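Local coordinates for DNA replication licensing factor MCM related protein (Thermoplasma acidophilum, PDB 4ME3) that forms the N-terminal domain of an archaeal MCM that probably unwinds DNA with ATP during replication, and binds zinc, at residues Y41-E55 and F93-K106. Sequence-based numbering, arbitrary orientation.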
# COMPACT_ATOMS: atom_id res chain seq x y z
N TYR A 41 18.20 1.82 3.67
CA TYR A 41 17.20 0.76 3.79
C TYR A 41 17.61 -0.20 4.90
O TYR A 41 18.80 -0.44 5.11
CB TYR A 41 17.09 0.01 2.46
CG TYR A 41 15.96 -0.99 2.41
CD1 TYR A 41 14.67 -0.58 2.11
CD2 TYR A 41 16.18 -2.33 2.68
CE1 TYR A 41 13.63 -1.49 2.08
CE2 TYR A 41 15.15 -3.24 2.64
CZ TYR A 41 13.88 -2.82 2.34
OH TYR A 41 12.84 -3.72 2.31
N PRO A 42 16.62 -0.78 5.62
CA PRO A 42 15.17 -0.62 5.47
C PRO A 42 14.57 0.53 6.27
O PRO A 42 13.35 0.68 6.29
CB PRO A 42 14.63 -1.95 5.99
CG PRO A 42 15.60 -2.33 7.05
CD PRO A 42 16.95 -1.83 6.60
N GLU A 43 15.41 1.33 6.93
CA GLU A 43 14.91 2.45 7.71
C GLU A 43 14.22 3.47 6.81
O GLU A 43 13.20 4.06 7.18
CB GLU A 43 16.05 3.12 8.50
CG GLU A 43 16.56 2.30 9.67
CD GLU A 43 17.59 1.25 9.26
OE1 GLU A 43 17.72 0.98 8.05
OE2 GLU A 43 18.26 0.71 10.16
N VAL A 44 14.79 3.67 5.63
CA VAL A 44 14.15 4.47 4.59
C VAL A 44 13.71 3.52 3.49
O VAL A 44 14.51 2.74 2.97
CB VAL A 44 15.12 5.52 4.00
CG1 VAL A 44 14.43 6.34 2.93
CG2 VAL A 44 15.66 6.41 5.11
N ARG A 45 12.43 3.56 3.13
CA ARG A 45 11.89 2.57 2.22
C ARG A 45 10.73 3.11 1.41
O ARG A 45 9.75 2.40 1.17
CB ARG A 45 11.45 1.33 2.99
CG ARG A 45 10.42 1.64 4.07
CD ARG A 45 10.02 0.38 4.80
NE ARG A 45 9.09 0.66 5.89
CZ ARG A 45 8.93 -0.13 6.95
NH1 ARG A 45 9.63 -1.25 7.07
NH2 ARG A 45 8.06 0.21 7.89
N THR A 46 10.84 4.37 0.99
CA THR A 46 9.82 5.01 0.17
C THR A 46 10.46 5.79 -0.98
O THR A 46 11.45 6.49 -0.80
CB THR A 46 8.97 6.00 0.98
OG1 THR A 46 8.37 5.32 2.09
CG2 THR A 46 7.89 6.63 0.11
N LEU A 47 9.86 5.67 -2.16
CA LEU A 47 10.25 6.47 -3.32
C LEU A 47 9.01 7.14 -3.89
O LEU A 47 8.01 6.48 -4.13
CB LEU A 47 10.89 5.59 -4.40
CG LEU A 47 11.27 6.33 -5.68
CD1 LEU A 47 12.43 7.28 -5.43
CD2 LEU A 47 11.59 5.35 -6.81
N TYR A 48 9.09 8.45 -4.09
CA TYR A 48 8.04 9.18 -4.79
C TYR A 48 8.40 9.33 -6.26
O TYR A 48 9.49 9.76 -6.60
CB TYR A 48 7.85 10.56 -4.17
CG TYR A 48 7.15 10.52 -2.84
CD1 TYR A 48 5.76 10.58 -2.76
CD2 TYR A 48 7.86 10.40 -1.66
CE1 TYR A 48 5.11 10.53 -1.55
CE2 TYR A 48 7.22 10.35 -0.43
CZ TYR A 48 5.84 10.42 -0.39
OH TYR A 48 5.19 10.37 0.83
N VAL A 49 7.46 8.96 -7.13
CA VAL A 49 7.64 9.11 -8.57
C VAL A 49 6.64 10.13 -9.11
O VAL A 49 5.47 10.10 -8.76
CB VAL A 49 7.45 7.76 -9.30
CG1 VAL A 49 7.35 7.98 -10.80
CG2 VAL A 49 8.58 6.81 -8.96
N SER A 50 7.12 11.02 -9.96
CA SER A 50 6.28 12.09 -10.49
C SER A 50 5.37 11.57 -11.60
O SER A 50 5.84 10.95 -12.55
CB SER A 50 7.15 13.23 -11.03
OG SER A 50 6.34 14.24 -11.60
N PHE A 51 4.08 11.83 -11.49
CA PHE A 51 3.17 11.41 -12.53
C PHE A 51 3.47 12.15 -13.83
O PHE A 51 3.20 11.64 -14.92
CB PHE A 51 1.71 11.63 -12.13
CG PHE A 51 0.74 10.98 -13.06
CD1 PHE A 51 0.53 9.61 -13.01
CD2 PHE A 51 0.06 11.73 -14.01
CE1 PHE A 51 -0.36 9.00 -13.88
CE2 PHE A 51 -0.82 11.12 -14.88
CZ PHE A 51 -1.03 9.76 -14.81
N ARG A 52 4.05 13.34 -13.71
CA ARG A 52 4.45 14.12 -14.88
C ARG A 52 5.49 13.36 -15.69
O ARG A 52 5.47 13.36 -16.92
CB ARG A 52 5.04 15.47 -14.46
CG ARG A 52 4.14 16.33 -13.59
CD ARG A 52 4.96 17.39 -12.87
NE ARG A 52 4.15 18.23 -11.99
CZ ARG A 52 4.64 18.99 -11.01
NH1 ARG A 52 5.94 19.02 -10.77
NH2 ARG A 52 3.82 19.72 -10.27
N ASP A 53 6.42 12.72 -14.99
CA ASP A 53 7.44 11.89 -15.64
C ASP A 53 6.80 10.66 -16.28
O ASP A 53 7.12 10.30 -17.41
CB ASP A 53 8.52 11.46 -14.65
CG ASP A 53 9.41 12.62 -14.22
OD1 ASP A 53 9.40 13.66 -14.90
OD2 ASP A 53 10.12 12.47 -13.21
N LEU A 54 5.89 10.00 -15.55
CA LEU A 54 5.22 8.81 -16.07
C LEU A 54 4.45 9.12 -17.36
O LEU A 54 4.52 8.36 -18.33
CB LEU A 54 4.28 8.22 -15.02
CG LEU A 54 4.98 7.53 -13.84
CD1 LEU A 54 4.00 7.32 -12.68
CD2 LEU A 54 5.58 6.20 -14.27
N GLU A 55 3.71 10.22 -17.36
CA GLU A 55 2.96 10.62 -18.55
C GLU A 55 3.89 10.87 -19.74
O GLU A 55 3.59 10.48 -20.87
CB GLU A 55 2.15 11.89 -18.27
CG GLU A 55 0.64 11.65 -18.21
CD GLU A 55 -0.13 12.92 -17.89
OE1 GLU A 55 0.49 13.90 -17.42
OE2 GLU A 55 -1.36 12.93 -18.11
N PHE A 93 12.72 -8.60 5.82
CA PHE A 93 12.81 -7.19 5.48
C PHE A 93 12.66 -7.00 3.98
O PHE A 93 13.65 -6.93 3.25
CB PHE A 93 14.13 -6.60 5.96
CG PHE A 93 14.35 -6.72 7.44
CD1 PHE A 93 13.66 -5.91 8.32
CD2 PHE A 93 15.24 -7.66 7.95
CE1 PHE A 93 13.85 -6.03 9.68
CE2 PHE A 93 15.43 -7.78 9.31
CZ PHE A 93 14.73 -6.96 10.18
N ASN A 94 11.41 -6.91 3.52
CA ASN A 94 11.13 -6.76 2.10
C ASN A 94 10.01 -5.76 1.83
O ASN A 94 9.33 -5.84 0.81
CB ASN A 94 10.75 -8.12 1.49
CG ASN A 94 9.54 -8.74 2.15
OD1 ASN A 94 8.91 -8.14 3.03
ND2 ASN A 94 9.19 -9.95 1.73
N ILE A 95 9.83 -4.80 2.74
CA ILE A 95 8.82 -3.77 2.56
C ILE A 95 9.36 -2.59 1.77
O ILE A 95 10.46 -2.10 2.04
CB ILE A 95 8.31 -3.25 3.93
CG1 ILE A 95 7.66 -4.38 4.72
CG2 ILE A 95 7.33 -2.11 3.73
CD1 ILE A 95 7.27 -4.00 6.13
N PHE A 96 8.60 -2.13 0.78
CA PHE A 96 8.92 -0.88 0.10
C PHE A 96 7.66 -0.17 -0.37
O PHE A 96 6.70 -0.80 -0.79
CB PHE A 96 9.85 -1.12 -1.10
CG PHE A 96 10.51 0.13 -1.57
CD1 PHE A 96 9.91 0.94 -2.52
CD2 PHE A 96 11.72 0.53 -1.04
CE1 PHE A 96 10.52 2.11 -2.94
CE2 PHE A 96 12.34 1.69 -1.45
CZ PHE A 96 11.73 2.48 -2.41
N ASN A 97 7.68 1.16 -0.28
CA ASN A 97 6.56 1.98 -0.70
C ASN A 97 6.90 2.82 -1.91
O ASN A 97 7.68 3.77 -1.82
CB ASN A 97 6.11 2.90 0.42
CG ASN A 97 5.86 2.17 1.72
OD1 ASN A 97 5.17 1.15 1.74
ND2 ASN A 97 6.41 2.68 2.80
N LEU A 98 6.31 2.47 -3.04
CA LEU A 98 6.38 3.29 -4.23
C LEU A 98 5.15 4.17 -4.24
O LEU A 98 4.02 3.67 -4.23
CB LEU A 98 6.43 2.41 -5.48
CG LEU A 98 6.54 3.11 -6.83
CD1 LEU A 98 7.73 4.05 -6.87
CD2 LEU A 98 6.66 2.07 -7.94
N ARG A 99 5.36 5.48 -4.23
CA ARG A 99 4.26 6.44 -4.17
C ARG A 99 4.25 7.34 -5.39
O ARG A 99 5.29 7.63 -5.97
CB ARG A 99 4.37 7.28 -2.89
CG ARG A 99 4.33 6.44 -1.62
CD ARG A 99 4.28 7.30 -0.37
NE ARG A 99 4.26 6.48 0.84
CZ ARG A 99 3.22 5.74 1.22
NH1 ARG A 99 2.11 5.71 0.50
NH2 ARG A 99 3.30 5.02 2.34
N ILE A 100 3.06 7.78 -5.78
CA ILE A 100 2.89 8.65 -6.93
C ILE A 100 2.60 10.06 -6.45
O ILE A 100 1.75 10.27 -5.57
CB ILE A 100 1.72 8.18 -7.82
CG1 ILE A 100 1.87 6.71 -8.19
CG2 ILE A 100 1.62 9.04 -9.07
CD1 ILE A 100 3.18 6.38 -8.88
N LYS A 101 3.30 11.04 -7.01
CA LYS A 101 3.05 12.44 -6.70
C LYS A 101 2.80 13.22 -7.99
O LYS A 101 2.84 12.66 -9.08
CB LYS A 101 4.24 13.04 -5.94
CG LYS A 101 5.53 13.05 -6.73
CD LYS A 101 6.65 13.78 -6.00
CE LYS A 101 7.94 13.70 -6.79
NZ LYS A 101 9.08 14.38 -6.10
N ASP A 102 2.52 14.51 -7.84
CA ASP A 102 2.32 15.40 -8.98
C ASP A 102 1.12 14.99 -9.84
O ASP A 102 1.18 14.99 -11.07
CB ASP A 102 3.59 15.47 -9.83
CG ASP A 102 4.79 15.99 -9.05
OD1 ASP A 102 4.59 16.73 -8.06
OD2 ASP A 102 5.93 15.66 -9.43
N LEU A 103 0.02 14.64 -9.18
CA LEU A 103 -1.20 14.24 -9.87
C LEU A 103 -2.17 15.41 -10.05
O LEU A 103 -3.20 15.26 -10.70
CB LEU A 103 -1.91 13.15 -9.07
CG LEU A 103 -1.29 11.75 -9.16
CD1 LEU A 103 -1.80 10.87 -8.03
CD2 LEU A 103 -1.60 11.13 -10.51
N GLU A 104 -1.83 16.57 -9.49
CA GLU A 104 -2.77 17.69 -9.43
C GLU A 104 -3.21 18.21 -10.80
O GLU A 104 -4.29 18.78 -10.93
CB GLU A 104 -2.18 18.85 -8.60
CG GLU A 104 -1.01 19.56 -9.25
CD GLU A 104 0.30 18.82 -9.09
OE1 GLU A 104 0.34 17.83 -8.31
OE2 GLU A 104 1.29 19.22 -9.72
N GLU A 105 -2.37 18.03 -11.82
CA GLU A 105 -2.72 18.48 -13.16
C GLU A 105 -3.58 17.45 -13.88
O GLU A 105 -4.33 17.79 -14.80
CB GLU A 105 -1.46 18.78 -13.98
CG GLU A 105 -0.68 19.99 -13.49
CD GLU A 105 -1.40 21.30 -13.77
OE1 GLU A 105 -1.85 21.50 -14.92
OE2 GLU A 105 -1.51 22.12 -12.84
N LYS A 106 -3.48 16.19 -13.46
CA LYS A 106 -4.27 15.12 -14.05
C LYS A 106 -5.62 15.02 -13.35
O LYS A 106 -6.67 15.08 -14.00
CB LYS A 106 -3.53 13.79 -13.94
CG LYS A 106 -4.28 12.61 -14.54
CD LYS A 106 -4.18 12.57 -16.05
CE LYS A 106 -4.95 11.40 -16.63
NZ LYS A 106 -4.56 11.09 -18.03
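Tyr41 reaches Ile95 with its hydroxyl: OH gives a 2.9 Å hydrogen bond to Ile95 O, approaching from above the carbonyl plane, 41° out of it. Pro42 lays CB over the centre of that tyrosine ring. At Arg45 the extended side chain passes Ile95, whose CG2 lies over the rim of one guanidinium face; Asp222 takes NE in a salt bridge. Arg45 O lies 3.5 Å above the Phe96 ring, toward its rim, while accepting from Asn97 N. That bond opens the ladder, Leu47 N to Asn97 O follows, and Phe51 N to Lys101 O closes it. Strands 46-50 and 97-101 thus run parallel, a two-stranded sheet of the MCM N-terminal domain. The chain between them is largely helical, and helices 14-27 and 31-38 pack on the side bearing Leu47 and Val49. There Val49 CG2 meets Leu98 CD1 at 3.6 Å. On the other side, Arg99 CG lies over one face of the Tyr48 ring, which is 38° from the guanidinium plane; Asp223 binds the guanidinium end. With OG turned away from its own N (chi1 177°), Ser50, the N-cap of helix 51-57, donates to the anti lone pair of Asp102 OD2 at 2.6 Å and weakly accepts from Arg52 N. Leu103 CD2 sits over the Phe51 face. Asp102 CG lies over one face of the Arg52 guanidinium, a long salt bridge by charge alone, while NH2 forms a salt-bridge hydrogen bond to Glu104 OE2, 2.6 Å long.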